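Local coordinates for auracyanin-B-2 (Chloroflexus aurantiacus, PDB 1QHQ), which probably serves as a soluble blue copper electron acceptor for the membrane-bound alternative complex III, at residues Q56-V62 against L94-L100. Sequence-based numbering, arbitrary orientation.
With CU (copper (II) ion), chain B.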
loop_
_atom_site.group_PDB
_atom_site.type_symbol
_atom_site.label_atom_id
_atom_site.label_comp_id
_atom_site.label_asym_id
_atom_site.label_seq_id
_atom_site.Cartn_x
_atom_site.Cartn_y
_atom_site.Cartn_z
ATOM N N GLN A 56 11.992 -3.486 -6.297
ATOM C CA GLN A 56 10.712 -3.940 -5.790
ATOM C C GLN A 56 9.960 -2.874 -5.005
ATOM O O GLN A 56 10.554 -2.062 -4.324
ATOM C CB GLN A 56 10.925 -5.141 -4.870
ATOM C CG GLN A 56 11.422 -6.368 -5.645
ATOM C CD GLN A 56 12.038 -7.377 -4.688
ATOM O OE1 GLN A 56 13.114 -7.085 -4.121
ATOM N NE2 GLN A 56 11.386 -8.476 -4.460
ATOM N N HIS A 57 8.611 -2.992 -5.030
ATOM C CA HIS A 57 7.765 -2.041 -4.324
ATOM C C HIS A 57 6.373 -2.667 -4.056
ATOM O O HIS A 57 5.916 -3.526 -4.780
ATOM C CB HIS A 57 7.462 -0.821 -5.181
ATOM C CG HIS A 57 8.566 0.117 -5.537
ATOM N ND1 HIS A 57 9.310 0.776 -4.570
ATOM C CD2 HIS A 57 8.929 0.634 -6.719
ATOM C CE1 HIS A 57 10.135 1.611 -5.169
ATOM N NE2 HIS A 57 9.944 1.549 -6.480
ATOM N N ASN A 58 5.780 -2.147 -2.968
ATOM C CA ASN A 58 4.373 -2.557 -2.709
ATOM C C ASN A 58 3.639 -1.262 -2.327
ATOM O O ASN A 58 4.151 -0.188 -2.342
ATOM C CB ASN A 58 4.208 -3.626 -1.707
ATOM C CG ASN A 58 4.518 -3.287 -0.278
ATOM O OD1 ASN A 58 5.068 -2.194 -0.053
ATOM N ND2 ASN A 58 4.207 -4.150 0.671
ATOM N N TRP A 59 2.313 -1.422 -2.161
ATOM C CA TRP A 59 1.448 -0.317 -1.704
ATOM C C TRP A 59 0.728 -0.808 -0.455
ATOM O O TRP A 59 0.063 -1.884 -0.483
ATOM C CB TRP A 59 0.475 0.081 -2.782
ATOM C CG TRP A 59 -0.455 1.218 -2.415
ATOM C CD1 TRP A 59 -0.207 2.531 -2.652
ATOM C CD2 TRP A 59 -1.741 1.136 -1.798
ATOM N NE1 TRP A 59 -1.293 3.303 -2.213
ATOM C CE2 TRP A 59 -2.203 2.437 -1.657
ATOM C CE3 TRP A 59 -2.514 0.058 -1.344
ATOM C CZ2 TRP A 59 -3.484 2.726 -1.137
ATOM C CZ3 TRP A 59 -3.776 0.342 -0.781
ATOM C CH2 TRP A 59 -4.211 1.657 -0.660
ATOM N N VAL A 60 0.885 -0.079 0.632
ATOM C CA VAL A 60 0.360 -0.471 1.931
ATOM C C VAL A 60 -0.393 0.692 2.583
ATOM O O VAL A 60 0.163 1.722 2.847
ATOM C CB VAL A 60 1.451 -0.912 2.935
ATOM C CG1 VAL A 60 0.814 -1.403 4.243
ATOM C CG2 VAL A 60 2.273 -2.041 2.320
ATOM N N LEU A 61 -1.713 0.469 2.796
ATOM C CA LEU A 61 -2.507 1.539 3.463
ATOM C C LEU A 61 -2.583 1.252 4.952
ATOM O O LEU A 61 -2.944 0.156 5.342
ATOM C CB LEU A 61 -3.928 1.491 2.841
ATOM C CG LEU A 61 -4.882 2.509 3.537
ATOM C CD1 LEU A 61 -4.392 3.920 3.220
ATOM C CD2 LEU A 61 -6.298 2.332 3.005
ATOM N N VAL A 62 -2.196 2.229 5.772
ATOM C CA VAL A 62 -2.192 2.015 7.208
ATOM C C VAL A 62 -3.274 2.861 7.891
ATOM O O VAL A 62 -3.685 3.875 7.371
ATOM C CB VAL A 62 -0.833 2.244 7.857
ATOM C CG1 VAL A 62 0.256 1.471 7.088
ATOM C CG2 VAL A 62 -0.491 3.696 7.967
ATOM N N LEU A 94 -4.492 -1.725 6.836
ATOM C CA LEU A 94 -5.803 -1.832 6.244
ATOM C C LEU A 94 -5.834 -2.646 4.955
ATOM O O LEU A 94 -6.785 -3.379 4.700
ATOM C CB LEU A 94 -6.396 -0.447 5.970
ATOM C CG LEU A 94 -6.619 0.451 7.184
ATOM C CD1 LEU A 94 -7.172 1.800 6.771
ATOM C CD2 LEU A 94 -7.569 -0.229 8.165
ATOM N N ALA A 95 -4.810 -2.484 4.126
ATOM C CA ALA A 95 -4.733 -3.169 2.851
ATOM C C ALA A 95 -3.308 -3.063 2.284
ATOM O O ALA A 95 -2.633 -2.053 2.460
ATOM C CB ALA A 95 -5.662 -2.442 1.819
ATOM N N TRP A 96 -2.908 -4.101 1.547
ATOM C CA TRP A 96 -1.626 -4.012 0.845
ATOM C C TRP A 96 -1.675 -4.885 -0.416
ATOM O O TRP A 96 -2.389 -5.888 -0.453
ATOM C CB TRP A 96 -0.438 -4.385 1.695
ATOM C CG TRP A 96 -0.415 -5.768 2.239
ATOM C CD1 TRP A 96 0.152 -6.875 1.657
ATOM C CD2 TRP A 96 -0.901 -6.206 3.521
ATOM N NE1 TRP A 96 -0.056 -7.978 2.448
ATOM C CE2 TRP A 96 -0.607 -7.581 3.640
ATOM C CE3 TRP A 96 -1.511 -5.552 4.591
ATOM C CZ2 TRP A 96 -0.903 -8.305 4.782
ATOM C CZ3 TRP A 96 -1.798 -6.266 5.739
ATOM C CH2 TRP A 96 -1.527 -7.644 5.820
ATOM N N THR A 97 -0.856 -4.497 -1.385
ATOM C CA THR A 97 -0.606 -5.363 -2.540
ATOM C C THR A 97 0.581 -6.293 -2.155
ATOM O O THR A 97 1.347 -5.940 -1.263
ATOM C CB THR A 97 -0.174 -4.600 -3.781
ATOM O OG1 THR A 97 1.113 -3.962 -3.543
ATOM C CG2 THR A 97 -1.113 -3.479 -4.174
ATOM N N ALA A 98 0.748 -7.324 -2.946
ATOM C CA ALA A 98 1.986 -8.108 -2.900
ATOM C C ALA A 98 3.160 -7.160 -3.213
ATOM O O ALA A 98 3.039 -6.080 -3.749
ATOM C CB ALA A 98 1.909 -9.174 -3.985
ATOM N N MET A 99 4.349 -7.705 -2.902
ATOM C CA MET A 99 5.587 -6.976 -3.237
ATOM C C MET A 99 5.937 -7.303 -4.697
ATOM O O MET A 99 5.986 -8.487 -5.037
ATOM C CB MET A 99 6.680 -7.472 -2.284
ATOM C CG MET A 99 7.986 -6.683 -2.457
ATOM S SD MET A 99 7.808 -4.954 -2.034
ATOM C CE MET A 99 7.549 -5.013 -0.287
ATOM N N LEU A 100 6.030 -6.291 -5.516
ATOM C CA LEU A 100 6.101 -6.442 -6.952
ATOM C C LEU A 100 7.518 -6.196 -7.479
ATOM O O LEU A 100 8.124 -5.187 -7.148
ATOM C CB LEU A 100 5.185 -5.358 -7.608
ATOM C CG LEU A 100 3.728 -5.452 -7.100
ATOM C CD1 LEU A 100 2.924 -4.317 -7.702
ATOM C CD2 LEU A 100 3.108 -6.792 -7.467
HETATM CU CU CU B . 9.164 0.651 -2.560
HETATM O O HOH W 1 8.701 -9.173 -5.553
#
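The type I copper site of this cupredoxin takes one ligand from the paired segments: His57, whose backbone is held to Leu100 by two hydrogen bonds while its ring turns to the metal. His57 N reaches Leu100 O at 3.1 Å, in the carbonyl plane, and Leu100 N returns a straighter bond to His57 O. CB of His57 is directed away from segment 94-100, and ND1 binds copper at 2.0 Å, with Cys122, His127 and Met132 completing the site.

Next along, Met99 lies against His57 and Asn58. Its CG stands anti to the backbone N (chi1 -175°), and bends at chi2 and chi3 carry SD to 3.4 Å from His57 C and CE to 3.5 Å from Asn58 CG. The amide of Asn58 lies against the methyl, while its OD1 accepts from Thr123 N.

Thr97 spans a one-residue slip in register between His57 and Val60. With chi1 at 65°, OG1 accepts from Trp59 N at 3.1 Å and itself donates to Ala98 O. The hydroxyl thus takes the N-H that a regular pair would give to Thr97 O, which is buried with no partner in the model; Thr97 N bonds Trp59 O.

Beyond the slip, strands 60-62 and 94-96 run antiparallel (168°) in one sheet of the Greek-key beta sandwich, and a classic beta bulge sets both Leu94 and Ala95 opposite Leu61. Leu61 O accepts from Leu94 N and, weakly, from Ala95 N, whereas Leu61 N makes a short bond to Ala95 O, 2.7 Å. Leu61 and Ala95 point to the same face, against Phe110 of the other sheet. On the reverse face Val60 CG2 packs on Trp96 CB (3.6 Å), with Val72 of helix 66-77 touching Val60 as well.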